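Long-range contacts in enterotoxin SEN variant (Staphylococcus aureus, PDB 6KRY), which is a staphylococcal enterotoxin, probably acting as a superantigen toxin like other members of its family: residues K173-F178 and D221-K226; D6-S11 and Y189-N194. One frame throughout, in Å; residues are numbered along the deposited sequence.

Contact 1 of 2, residues K173-F178 and D221-K226; sequences KGCIFF and DVFLYK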
loop_
_atom_site.group_PDB
_atom_site.type_symbol
_atom_site.label_atom_id
_atom_site.label_comp_id
_atom_site.label_asym_id
_atom_site.label_seq_id
_atom_site.Cartn_x
_atom_site.Cartn_y
_atom_site.Cartn_z
ATOM N N LYS A 173 10.259 0.360 -17.088
ATOM C CA LYS A 173 9.806 -0.841 -16.446
ATOM C C LYS A 173 10.436 -0.887 -15.046
ATOM O O LYS A 173 11.480 -0.253 -14.774
ATOM C CB LYS A 173 10.202 -2.122 -17.195
ATOM C CG LYS A 173 9.679 -2.256 -18.630
ATOM C CD LYS A 173 10.004 -3.587 -19.301
ATOM C CE LYS A 173 9.179 -3.824 -20.557
ATOM N NZ LYS A 173 9.539 -5.110 -21.194
ATOM N N GLY A 174 9.795 -1.650 -14.170
ATOM C CA GLY A 174 10.367 -1.802 -12.852
ATOM C C GLY A 174 9.564 -2.741 -11.993
ATOM O O GLY A 174 8.370 -2.930 -12.181
ATOM N N CYS A 175 10.222 -3.257 -10.957
ATOM C CA CYS A 175 9.537 -4.105 -10.036
ATOM C C CYS A 175 10.180 -4.010 -8.633
ATOM O O CYS A 175 11.304 -3.551 -8.452
ATOM C CB CYS A 175 9.497 -5.529 -10.539
ATOM S SG CYS A 175 11.138 -6.282 -10.666
ATOM N N ILE A 176 9.390 -4.441 -7.659
ATOM C CA ILE A 176 9.729 -4.418 -6.256
ATOM C C ILE A 176 9.592 -5.838 -5.718
ATOM O O ILE A 176 8.564 -6.433 -5.792
ATOM C CB ILE A 176 8.877 -3.405 -5.481
ATOM C CG1 ILE A 176 9.283 -3.469 -4.015
ATOM C CG2 ILE A 176 7.378 -3.612 -5.674
ATOM C CD1 ILE A 176 8.688 -2.414 -3.129
ATOM N N PHE A 177 10.712 -6.358 -5.195
ATOM C CA PHE A 177 10.822 -7.693 -4.675
ATOM C C PHE A 177 10.913 -7.669 -3.154
ATOM O O PHE A 177 11.693 -6.930 -2.618
ATOM C CB PHE A 177 12.132 -8.339 -5.126
ATOM C CG PHE A 177 12.001 -9.214 -6.336
ATOM C CD1 PHE A 177 11.661 -10.550 -6.195
ATOM C CD2 PHE A 177 12.186 -8.685 -7.605
ATOM C CE1 PHE A 177 11.527 -11.360 -7.316
ATOM C CE2 PHE A 177 12.043 -9.492 -8.718
ATOM C CZ PHE A 177 11.729 -10.825 -8.565
ATOM N N PHE A 178 10.169 -8.551 -2.506
ATOM C CA PHE A 178 10.162 -8.702 -1.068
ATOM C C PHE A 178 10.854 -10.023 -0.756
ATOM O O PHE A 178 10.347 -11.067 -1.169
ATOM C CB PHE A 178 8.728 -8.662 -0.530
ATOM C CG PHE A 178 8.043 -7.338 -0.772
ATOM C CD1 PHE A 178 7.390 -7.083 -1.963
ATOM C CD2 PHE A 178 8.099 -6.333 0.182
ATOM C CE1 PHE A 178 6.776 -5.858 -2.187
ATOM C CE2 PHE A 178 7.500 -5.102 -0.051
ATOM C CZ PHE A 178 6.835 -4.876 -1.232
ATOM N N ASP A 221 14.252 -5.344 -2.666
ATOM C CA ASP A 221 15.086 -4.956 -3.784
ATOM C C ASP A 221 14.188 -4.374 -4.877
ATOM O O ASP A 221 13.195 -4.988 -5.255
ATOM C CB ASP A 221 15.895 -6.123 -4.329
ATOM C CG ASP A 221 16.763 -6.829 -3.303
ATOM O OD1 ASP A 221 17.460 -6.132 -2.557
ATOM O OD2 ASP A 221 16.690 -8.080 -3.251
ATOM N N VAL A 222 14.581 -3.213 -5.407
ATOM C CA VAL A 222 13.878 -2.548 -6.488
ATOM C C VAL A 222 14.744 -2.635 -7.762
ATOM O O VAL A 222 15.958 -2.292 -7.716
ATOM C CB VAL A 222 13.602 -1.077 -6.111
ATOM C CG1 VAL A 222 13.004 -0.293 -7.268
ATOM C CG2 VAL A 222 12.702 -0.976 -4.878
ATOM N N PHE A 223 14.126 -3.042 -8.879
ATOM C CA PHE A 223 14.798 -3.128 -10.181
ATOM C C PHE A 223 14.078 -2.175 -11.120
ATOM O O PHE A 223 12.885 -2.302 -11.321
ATOM C CB PHE A 223 14.817 -4.574 -10.688
ATOM C CG PHE A 223 15.576 -5.525 -9.803
ATOM C CD1 PHE A 223 16.955 -5.629 -9.889
ATOM C CD2 PHE A 223 14.922 -6.265 -8.828
ATOM C CE1 PHE A 223 17.659 -6.473 -9.045
ATOM C CE2 PHE A 223 15.625 -7.114 -7.989
ATOM C CZ PHE A 223 16.987 -7.216 -8.104
ATOM N N LEU A 224 14.818 -1.217 -11.669
ATOM C CA LEU A 224 14.302 -0.261 -12.597
ATOM C C LEU A 224 15.037 -0.420 -13.935
ATOM O O LEU A 224 16.203 -0.783 -13.951
ATOM C CB LEU A 224 14.522 1.155 -12.059
ATOM C CG LEU A 224 13.949 1.417 -10.655
ATOM C CD1 LEU A 224 14.271 2.840 -10.230
ATOM C CD2 LEU A 224 12.452 1.183 -10.626
ATOM N N TYR A 225 14.347 -0.104 -15.026
ATOM C CA TYR A 225 14.907 -0.291 -16.375
ATOM C C TYR A 225 14.489 0.885 -17.264
ATOM O O TYR A 225 13.318 1.286 -17.266
ATOM C CB TYR A 225 14.440 -1.602 -16.999
ATOM C CG TYR A 225 14.758 -2.812 -16.166
ATOM C CD1 TYR A 225 16.024 -3.375 -16.186
ATOM C CD2 TYR A 225 13.800 -3.372 -15.330
ATOM C CE1 TYR A 225 16.328 -4.474 -15.398
ATOM C CE2 TYR A 225 14.098 -4.460 -14.530
ATOM C CZ TYR A 225 15.360 -5.014 -14.570
ATOM O OH TYR A 225 15.623 -6.112 -13.796
ATOM N N LYS A 226 15.466 1.394 -18.032
ATOM C CA LYS A 226 15.281 2.427 -19.035
ATOM C C LYS A 226 14.555 1.881 -20.268
ATOM O O LYS A 226 14.614 0.689 -20.570
ATOM C CB LYS A 226 16.657 2.970 -19.434
ATOM C CG LYS A 226 17.104 4.237 -18.719
ATOM C CD LYS A 226 17.280 4.128 -17.201
ATOM C CE LYS A 226 18.724 4.205 -16.725
ATOM N NZ LYS A 226 19.586 5.062 -17.578
#
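C175 and F223 face each other as a hydrogen-bonded antiparallel pair. C175 N gives its hydrogen to F223 O at 2.9 Å. F223 N returns a bond to C175 O, nearly straight at 169°. F177 and D221 repeat the pattern: F177 N meets D221 O at 2.8 Å, and D221 N is taken by F177 O. At the far end Y225 N bonds to K173 O, and the longer K173 N to Y225 O bond, 3.2 Å, completes six. At the non-hydrogen-bonded positions the strands turn their other polar groups outward. G174 and I176 bond to L192 and Y190 of strand 188-191, and V222 bonds to N124 and F126 of strand 114-127. These two strands are therefore interior members of the mixed sheet of the beta-grasp domain. Some carbonyls also take a CA-H...O contact: G174 CA lies 3.0 Å from F223 O, and V222 CA and L224 CA approach C175 O and K173 O in the same way.

The side chains of K173, C175, F177, D221, F223 and Y225 share one face. C175 SG sits between its own N and carbonyl carbon (chi1 64°) and lies 4.1 Å from F223 CB. F177 CD2 approaches F223 CE2 at 3.8 Å; the two rings meet obliquely, their planes at 88°. K173 CB passes Y225 CD2, while K173 NZ is bonded to K4 O. On the other face I176 CG1 meets V222 CG2, and helix 146-161 covers both residues.

Contact 2 of 2, residues D6-S11 and Y189-N194; sequences DLKKKS and YYDLYN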
loop_
_atom_site.group_PDB
_atom_site.type_symbol
_atom_site.label_atom_id
_atom_site.label_comp_id
_atom_site.label_asym_id
_atom_site.label_seq_id
_atom_site.Cartn_x
_atom_site.Cartn_y
_atom_site.Cartn_z
ATOM N N ASP A 6 8.446 -9.902 -18.995
ATOM C CA ASP A 6 7.289 -10.182 -18.175
ATOM C C ASP A 6 6.771 -8.908 -17.488
ATOM O O ASP A 6 5.711 -8.933 -16.829
ATOM C CB ASP A 6 7.638 -11.169 -17.055
ATOM C CG ASP A 6 7.843 -12.583 -17.554
ATOM O OD1 ASP A 6 7.300 -12.898 -18.633
ATOM O OD2 ASP A 6 8.543 -13.347 -16.857
ATOM N N LEU A 7 7.519 -7.804 -17.557
ATOM C CA LEU A 7 7.108 -6.576 -16.878
ATOM C C LEU A 7 6.385 -5.670 -17.865
ATOM O O LEU A 7 6.754 -5.621 -19.032
ATOM C CB LEU A 7 8.330 -5.865 -16.319
ATOM C CG LEU A 7 9.089 -6.626 -15.240
ATOM C CD1 LEU A 7 10.332 -5.840 -14.905
ATOM C CD2 LEU A 7 8.215 -6.848 -14.004
ATOM N N LYS A 8 5.363 -4.968 -17.386
ATOM C CA LYS A 8 4.597 -4.037 -18.221
ATOM C C LYS A 8 5.405 -2.745 -18.414
ATOM O O LYS A 8 6.291 -2.403 -17.621
ATOM C CB LYS A 8 3.253 -3.701 -17.569
ATOM C CG LYS A 8 2.378 -4.884 -17.196
ATOM C CD LYS A 8 1.727 -5.552 -18.369
ATOM C CE LYS A 8 0.917 -6.766 -17.957
ATOM N NZ LYS A 8 1.791 -7.933 -17.665
ATOM N N LYS A 9 5.056 -2.016 -19.464
ATOM C CA LYS A 9 5.777 -0.845 -19.883
ATOM C C LYS A 9 5.040 0.426 -19.427
ATOM O O LYS A 9 3.841 0.520 -19.600
ATOM C CB LYS A 9 5.876 -0.873 -21.410
ATOM C CG LYS A 9 7.223 -0.468 -21.960
ATOM C CD LYS A 9 7.411 -0.797 -23.423
ATOM C CE LYS A 9 7.778 0.421 -24.252
ATOM N NZ LYS A 9 8.677 1.379 -23.544
ATOM N N LYS A 10 5.769 1.413 -18.888
ATOM C CA LYS A 10 5.162 2.690 -18.531
ATOM C C LYS A 10 4.436 3.351 -19.725
ATOM O O LYS A 10 3.368 3.939 -19.545
ATOM C CB LYS A 10 6.220 3.667 -18.012
ATOM C CG LYS A 10 5.656 5.005 -17.582
ATOM C CD LYS A 10 6.706 5.944 -17.088
ATOM C CE LYS A 10 6.127 7.232 -16.576
ATOM N NZ LYS A 10 7.171 8.061 -15.966
ATOM N N SER A 11 5.024 3.291 -20.921
ATOM C CA SER A 11 4.473 3.972 -22.104
ATOM C C SER A 11 3.147 3.355 -22.558
ATOM O O SER A 11 2.467 3.944 -23.356
ATOM C CB SER A 11 5.451 3.989 -23.215
ATOM O OG SER A 11 5.756 2.668 -23.610
ATOM N N TYR A 189 7.179 -10.482 -5.871
ATOM C CA TYR A 189 7.364 -9.181 -6.394
ATOM C C TYR A 189 6.032 -8.606 -6.887
ATOM O O TYR A 189 5.081 -9.340 -7.101
ATOM C CB TYR A 189 8.428 -9.202 -7.491
ATOM C CG TYR A 189 7.988 -9.713 -8.844
ATOM C CD1 TYR A 189 8.151 -11.046 -9.200
ATOM C CD2 TYR A 189 7.455 -8.853 -9.794
ATOM C CE1 TYR A 189 7.777 -11.507 -10.456
ATOM C CE2 TYR A 189 7.071 -9.299 -11.045
ATOM C CZ TYR A 189 7.257 -10.626 -11.388
ATOM O OH TYR A 189 6.903 -11.051 -12.637
ATOM N N TYR A 190 6.002 -7.272 -6.989
ATOM C CA TYR A 190 4.990 -6.547 -7.718
ATOM C C TYR A 190 5.650 -5.809 -8.889
ATOM O O TYR A 190 6.787 -5.321 -8.776
ATOM C CB TYR A 190 4.285 -5.527 -6.828
ATOM C CG TYR A 190 3.505 -6.088 -5.666
ATOM C CD1 TYR A 190 2.682 -7.197 -5.812
ATOM C CD2 TYR A 190 3.519 -5.458 -4.436
ATOM C CE1 TYR A 190 1.969 -7.721 -4.747
ATOM C CE2 TYR A 190 2.792 -5.947 -3.367
ATOM C CZ TYR A 190 1.998 -7.077 -3.525
ATOM O OH TYR A 190 1.255 -7.571 -2.491
ATOM N N ASP A 191 4.923 -5.732 -10.000
ATOM C CA ASP A 191 5.313 -4.964 -11.127
ATOM C C ASP A 191 4.752 -3.557 -10.928
ATOM O O ASP A 191 3.536 -3.382 -10.839
ATOM C CB ASP A 191 4.784 -5.650 -12.384
ATOM C CG ASP A 191 4.954 -4.922 -13.705
ATOM O OD1 ASP A 191 5.371 -3.722 -13.704
ATOM O OD2 ASP A 191 4.645 -5.574 -14.767
ATOM N N LEU A 192 5.638 -2.565 -10.904
ATOM C CA LEU A 192 5.301 -1.176 -10.666
ATOM C C LEU A 192 4.324 -0.611 -11.698
ATOM O O LEU A 192 3.584 0.317 -11.364
ATOM C CB LEU A 192 6.574 -0.318 -10.633
ATOM C CG LEU A 192 7.542 -0.588 -9.479
ATOM C CD1 LEU A 192 8.793 0.251 -9.649
ATOM C CD2 LEU A 192 6.885 -0.326 -8.129
ATOM N N TYR A 193 4.346 -1.121 -12.939
ATOM C CA TYR A 193 3.534 -0.558 -14.002
ATOM C C TYR A 193 2.351 -1.463 -14.315
ATOM O O TYR A 193 1.696 -1.268 -15.321
ATOM C CB TYR A 193 4.434 -0.277 -15.205
ATOM C CG TYR A 193 5.408 0.835 -14.924
ATOM C CD1 TYR A 193 4.972 2.118 -14.667
ATOM C CD2 TYR A 193 6.770 0.598 -14.885
ATOM C CE1 TYR A 193 5.868 3.148 -14.403
ATOM C CE2 TYR A 193 7.676 1.609 -14.593
ATOM C CZ TYR A 193 7.225 2.888 -14.362
ATOM O OH TYR A 193 8.139 3.849 -14.106
ATOM N N ASN A 194 2.125 -2.486 -13.491
ATOM C CA ASN A 194 1.002 -3.395 -13.645
ATOM C C ASN A 194 -0.071 -2.998 -12.625
ATOM O O ASN A 194 -0.263 -3.675 -11.634
ATOM C CB ASN A 194 1.386 -4.853 -13.427
ATOM C CG ASN A 194 0.242 -5.819 -13.671
ATOM O OD1 ASN A 194 -0.649 -5.554 -14.459
ATOM N ND2 ASN A 194 0.212 -6.915 -12.931
HETATM O O HOH W 1 3.647 -7.947 -14.792
HETATM O O HOH W 2 5.301 -9.560 -13.938
HETATM O O HOH W 3 7.467 -2.804 -15.292
HETATM O O HOH W 4 1.655 -1.028 -18.286
#
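D6 and Y189 are joined through water: one molecule donates to D6 O and lies 2.5 Å from Y189 OH. A second water donates to both D6 O and D191 OD2. L7 follows. Its CD2 packs 3.8 Å from D191 CG and also touches Y189 CE2. K8 makes the direct polar bond. D191 CG is anti to its own backbone N (chi1 174°), and the carboxylate it begins meets K8 N. K8 N donates to the syn lone pair of D191 OD2 at 2.8 Å, almost straight at 170°. The K8 and D191 side chains cross at about a right angle, and K8 CG rests 3.9 Å from N194 CB. K8 NZ is 4.7 Å from D191 OD2, so the opposite charges do not touch. The water on D6 O and D191 OD2 also accepts a weak bond from K8 NZ.

D191 also shapes its own segment. Its OD1 accepts from Y193 N, from above the carboxylate plane, which makes an Asx turn. The same residue opens a type I beta turn, D191 to N194, just where strand 188-191 of the beta-grasp domain ends. The N-terminal segment thus lies against the exit of that strand.

K9 O shares a water with Y193 O. K10 lays CB over one face of the Y193 ring, 3.8 Å from its centroid, in a CH-pi contact. Beyond it, K10 NZ bonds to carbonyls including N165 O and T168 O, and Y193 OH bonds to I163 O.

In the fold
Contact 1 joins two interior strands of the beta-grasp sheet. Contact 2 sets an N-terminal loop against strand 188-191, the outermost on that side, and the turn after it. Strand 173-180 ties them together: it pairs with 218-225 in contact 1 and with 188-191 on its other flank. Their centres are about 9 Å apart. Contact 1 has no exposed residue among those that touch, and its backbone groups bond directly to one another. Contact 2 is more mixed, with three buried and three exposed, and relies on a carboxylate and bridging waters. L7 packs on K173, C175 and Y225, so the loop also reaches the sheet of contact 1.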